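Local atomic coordinates of protein pelota homolog (Archaeoglobus fulgidus, PDB entry 3OBY), a protein that is thought to recognise stalled ribosomes and may help release them, with a predicted metal-dependent endoribonuclease activity on the stalled mRNA. Residues A[132-143]-A[172-180]. Numbering follows the deposited sequence.
Sequences VMLTIEEGYAVA and FFGEVAAKL
Val-142 O is gripped by two donors of Thr-135 on the neighbouring strand, the backbone N at 3.0 Å and the hydroxyl OG1 at 3.2 Å, the latter tilted from the carbonyl plane and also hydrogen-bonded with Gly-224 N. The same hairpin closes in a type II turn, Glu-137 to Tyr-140, where Tyr-140 N donates to Glu-137 O at 2.8 Å. The ring of Phe-172 packs against this turn. With CG anti to the backbone N (chi1 165°), the ring extends from the first turn of its helix and brings one face against Gly-139, whose CA makes a CH-pi contact 4.2 Å from the centroid and 16° off the normal. Val-176 CG2 sits over the centre of the opposite face, while Ala-141 CB approaches Phe-172 CZ at 3.6 Å. Segment 172-180 of helix 172-183 packs on one face of the mixed five-stranded sheet of the central eRF1-type domain, its axis at 9° to strand 140-143 and nearly antiparallel to strand 132-137; Met-133 turns instead to helix 224-233. Replacing Phe-172 with alanine would probably leave a gap beside the turn and deprive Gly-139 and Ala-141 of their aromatic support. Ile-136 CD1 touches Phe-172 CE2 at 3.9 Å and also reaches Phe-173, whose ring meets Phe-200 edge-to-face. Farther along the helix, Leu-134 CD1 meets Val-176 CG1 at 3.9 Å, and Leu-180 sends CD1 to Leu-134 and CD2 to Val-132 and Ala-143.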
loop_
_atom_site.group_PDB
_atom_site.type_symbol
_atom_site.label_atom_id
_atom_site.label_comp_id
_atom_site.label_asym_id
_atom_site.label_seq_id
_atom_site.Cartn_x
_atom_site.Cartn_y
_atom_site.Cartn_z
ATOM N N VAL A 132 1.889 -12.677 12.129
ATOM C CA VAL A 132 1.494 -13.847 12.903
ATOM C C VAL A 132 0.083 -13.669 13.455
ATOM O O VAL A 132 -0.260 -12.626 14.007
ATOM C CB VAL A 132 2.452 -14.118 14.090
ATOM C CG1 VAL A 132 1.850 -15.182 15.010
ATOM C CG2 VAL A 132 3.799 -14.589 13.572
ATOM N N MET A 133 -0.735 -14.698 13.294
ATOM C CA MET A 133 -2.099 -14.660 13.779
ATOM C C MET A 133 -2.246 -15.603 14.963
ATOM O O MET A 133 -1.776 -16.741 14.926
ATOM C CB MET A 133 -3.063 -15.059 12.668
ATOM C CG MET A 133 -3.341 -13.960 11.669
ATOM S SD MET A 133 -4.382 -14.552 10.344
ATOM C CE MET A 133 -3.547 -13.848 8.886
ATOM N N LEU A 134 -2.900 -15.118 16.012
ATOM C CA LEU A 134 -3.116 -15.899 17.223
ATOM C C LEU A 134 -4.567 -15.880 17.661
ATOM O O LEU A 134 -5.104 -14.830 18.020
ATOM C CB LEU A 134 -2.265 -15.353 18.364
ATOM C CG LEU A 134 -2.623 -15.930 19.737
ATOM C CD1 LEU A 134 -1.981 -17.294 19.878
ATOM C CD2 LEU A 134 -2.139 -15.010 20.843
ATOM N N THR A 135 -5.203 -17.041 17.630
ATOM C CA THR A 135 -6.585 -17.151 18.074
ATOM C C THR A 135 -6.484 -17.714 19.480
ATOM O O THR A 135 -5.775 -18.694 19.706
ATOM C CB THR A 135 -7.386 -18.107 17.190
ATOM O OG1 THR A 135 -6.660 -19.331 17.029
ATOM C CG2 THR A 135 -7.640 -17.478 15.833
ATOM N N ILE A 136 -7.170 -17.088 20.427
ATOM C CA ILE A 136 -7.099 -17.535 21.809
ATOM C C ILE A 136 -8.432 -17.469 22.537
ATOM O O ILE A 136 -9.249 -16.574 22.313
ATOM C CB ILE A 136 -6.071 -16.697 22.600
ATOM C CG1 ILE A 136 -5.765 -17.359 23.944
ATOM C CG2 ILE A 136 -6.614 -15.293 22.832
ATOM C CD1 ILE A 136 -4.708 -16.630 24.763
ATOM N N GLU A 137 -8.630 -18.442 23.415
ATOM C CA GLU A 137 -9.832 -18.550 24.221
ATOM C C GLU A 137 -9.359 -19.234 25.496
ATOM O O GLU A 137 -8.295 -19.850 25.499
ATOM C CB GLU A 137 -10.870 -19.417 23.510
ATOM C CG GLU A 137 -10.548 -20.902 23.515
ATOM C CD GLU A 137 -11.448 -21.697 22.593
ATOM O OE1 GLU A 137 -12.686 -21.567 22.704
ATOM O OE2 GLU A 137 -10.915 -22.454 21.756
ATOM N N GLU A 138 -10.135 -19.127 26.569
ATOM C CA GLU A 138 -9.758 -19.738 27.841
ATOM C C GLU A 138 -9.067 -21.088 27.692
ATOM O O GLU A 138 -9.625 -22.023 27.121
ATOM C CB GLU A 138 -10.980 -19.907 28.748
ATOM C CG GLU A 138 -11.385 -18.662 29.523
ATOM C CD GLU A 138 -12.327 -18.981 30.677
ATOM O OE1 GLU A 138 -13.422 -19.524 30.421
ATOM O OE2 GLU A 138 -11.967 -18.695 31.840
ATOM N N GLY A 139 -7.842 -21.167 28.206
ATOM C CA GLY A 139 -7.073 -22.398 28.167
ATOM C C GLY A 139 -6.697 -22.994 26.822
ATOM O O GLY A 139 -6.336 -24.168 26.752
ATOM N N TYR A 140 -6.767 -22.212 25.752
ATOM C CA TYR A 140 -6.411 -22.737 24.436
ATOM C C TYR A 140 -5.987 -21.651 23.453
ATOM O O TYR A 140 -6.615 -20.594 23.366
ATOM C CB TYR A 140 -7.581 -23.533 23.851
ATOM C CG TYR A 140 -7.285 -24.133 22.499
ATOM C CD1 TYR A 140 -6.197 -24.989 22.318
ATOM C CD2 TYR A 140 -8.090 -23.848 21.399
ATOM C CE1 TYR A 140 -5.919 -25.544 21.076
ATOM C CE2 TYR A 140 -7.823 -24.399 20.153
ATOM C CZ TYR A 140 -6.737 -25.246 19.999
ATOM O OH TYR A 140 -6.479 -25.801 18.770
ATOM N N ALA A 141 -4.921 -21.929 22.708
ATOM C CA ALA A 141 -4.408 -20.979 21.733
ATOM C C ALA A 141 -3.724 -21.667 20.560
ATOM O O ALA A 141 -3.100 -22.719 20.707
ATOM C CB ALA A 141 -3.440 -20.020 22.405
ATOM N N VAL A 142 -3.853 -21.054 19.390
ATOM C CA VAL A 142 -3.251 -21.563 18.165
ATOM C C VAL A 142 -2.733 -20.382 17.361
ATOM O O VAL A 142 -3.433 -19.385 17.177
ATOM C CB VAL A 142 -4.275 -22.324 17.300
ATOM C CG1 VAL A 142 -3.631 -22.764 15.991
ATOM C CG2 VAL A 142 -4.801 -23.513 18.060
ATOM N N ALA A 143 -1.506 -20.495 16.882
ATOM C CA ALA A 143 -0.920 -19.423 16.105
ATOM C C ALA A 143 -0.427 -19.925 14.763
ATOM O O ALA A 143 0.012 -21.064 14.626
ATOM C CB ALA A 143 0.223 -18.790 16.871
ATOM N N PHE A 172 -0.976 -19.313 31.331
ATOM C CA PHE A 172 -1.135 -19.978 30.054
ATOM C C PHE A 172 -0.583 -18.921 29.094
ATOM O O PHE A 172 0.131 -19.225 28.132
ATOM C CB PHE A 172 -2.633 -20.234 29.830
ATOM C CG PHE A 172 -3.004 -20.576 28.420
ATOM C CD1 PHE A 172 -2.430 -21.665 27.776
ATOM C CD2 PHE A 172 -3.934 -19.802 27.731
ATOM C CE1 PHE A 172 -2.785 -21.984 26.467
ATOM C CE2 PHE A 172 -4.295 -20.112 26.422
ATOM C CZ PHE A 172 -3.712 -21.205 25.786
ATOM N N PHE A 173 -0.895 -17.665 29.417
ATOM C CA PHE A 173 -0.466 -16.498 28.654
ATOM C C PHE A 173 1.048 -16.442 28.509
ATOM O O PHE A 173 1.578 -16.370 27.398
ATOM C CB PHE A 173 -0.947 -15.218 29.345
ATOM C CG PHE A 173 -2.434 -14.997 29.268
ATOM C CD1 PHE A 173 -3.284 -15.982 28.771
ATOM C CD2 PHE A 173 -2.986 -13.797 29.704
ATOM C CE1 PHE A 173 -4.662 -15.776 28.708
ATOM C CE2 PHE A 173 -4.364 -13.580 29.645
ATOM C CZ PHE A 173 -5.203 -14.573 29.146
ATOM N N GLY A 174 1.738 -16.459 29.643
ATOM C CA GLY A 174 3.187 -16.411 29.625
ATOM C C GLY A 174 3.793 -17.406 28.659
ATOM O O GLY A 174 4.723 -17.074 27.926
ATOM N N GLU A 175 3.265 -18.628 28.653
ATOM C CA GLU A 175 3.766 -19.678 27.771
ATOM C C GLU A 175 3.525 -19.334 26.307
ATOM O O GLU A 175 4.401 -19.534 25.466
ATOM C CB GLU A 175 3.101 -21.015 28.109
ATOM C CG GLU A 175 3.491 -21.577 29.467
ATOM C CD GLU A 175 2.777 -22.875 29.789
ATOM O OE1 GLU A 175 1.940 -23.313 28.971
ATOM O OE2 GLU A 175 3.049 -23.458 30.860
ATOM N N VAL A 176 2.333 -18.821 26.008
ATOM C CA VAL A 176 1.990 -18.440 24.642
ATOM C C VAL A 176 2.918 -17.319 24.197
ATOM O O VAL A 176 3.519 -17.381 23.118
ATOM C CB VAL A 176 0.534 -17.926 24.545
ATOM C CG1 VAL A 176 0.219 -17.509 23.116
ATOM C CG2 VAL A 176 -0.428 -19.000 25.004
ATOM N N ALA A 177 3.031 -16.301 25.041
ATOM C CA ALA A 177 3.870 -15.154 24.749
ATOM C C ALA A 177 5.317 -15.547 24.478
ATOM O O ALA A 177 5.961 -14.997 23.585
ATOM C CB ALA A 177 3.813 -14.165 25.912
ATOM N N ALA A 178 5.824 -16.513 25.235
ATOM C CA ALA A 178 7.224 -16.930 25.101
ATOM C C ALA A 178 7.433 -17.603 23.754
ATOM O O ALA A 178 8.507 -17.467 23.126
ATOM C CB ALA A 178 7.581 -17.901 26.207
ATOM N N LYS A 179 6.432 -18.322 23.290
ATOM C CA LYS A 179 6.697 -18.949 22.038
ATOM C C LYS A 179 6.397 -17.952 20.917
ATOM O O LYS A 179 7.042 -18.027 19.849
ATOM C CB LYS A 179 5.972 -20.285 22.055
ATOM C CG LYS A 179 4.538 -20.184 22.406
ATOM C CD LYS A 179 3.883 -21.545 22.319
ATOM C CE LYS A 179 4.342 -22.467 23.424
ATOM N NZ LYS A 179 3.675 -23.786 23.346
ATOM N N LEU A 180 5.443 -17.057 21.088
ATOM C CA LEU A 180 5.303 -16.102 20.016
ATOM C C LEU A 180 6.677 -15.356 19.877
ATOM O O LEU A 180 7.182 -15.094 18.775
ATOM C CB LEU A 180 4.257 -15.095 20.374
ATOM C CG LEU A 180 2.790 -15.488 20.284
ATOM C CD1 LEU A 180 1.950 -14.374 20.877
ATOM C CD2 LEU A 180 2.399 -15.722 18.830
#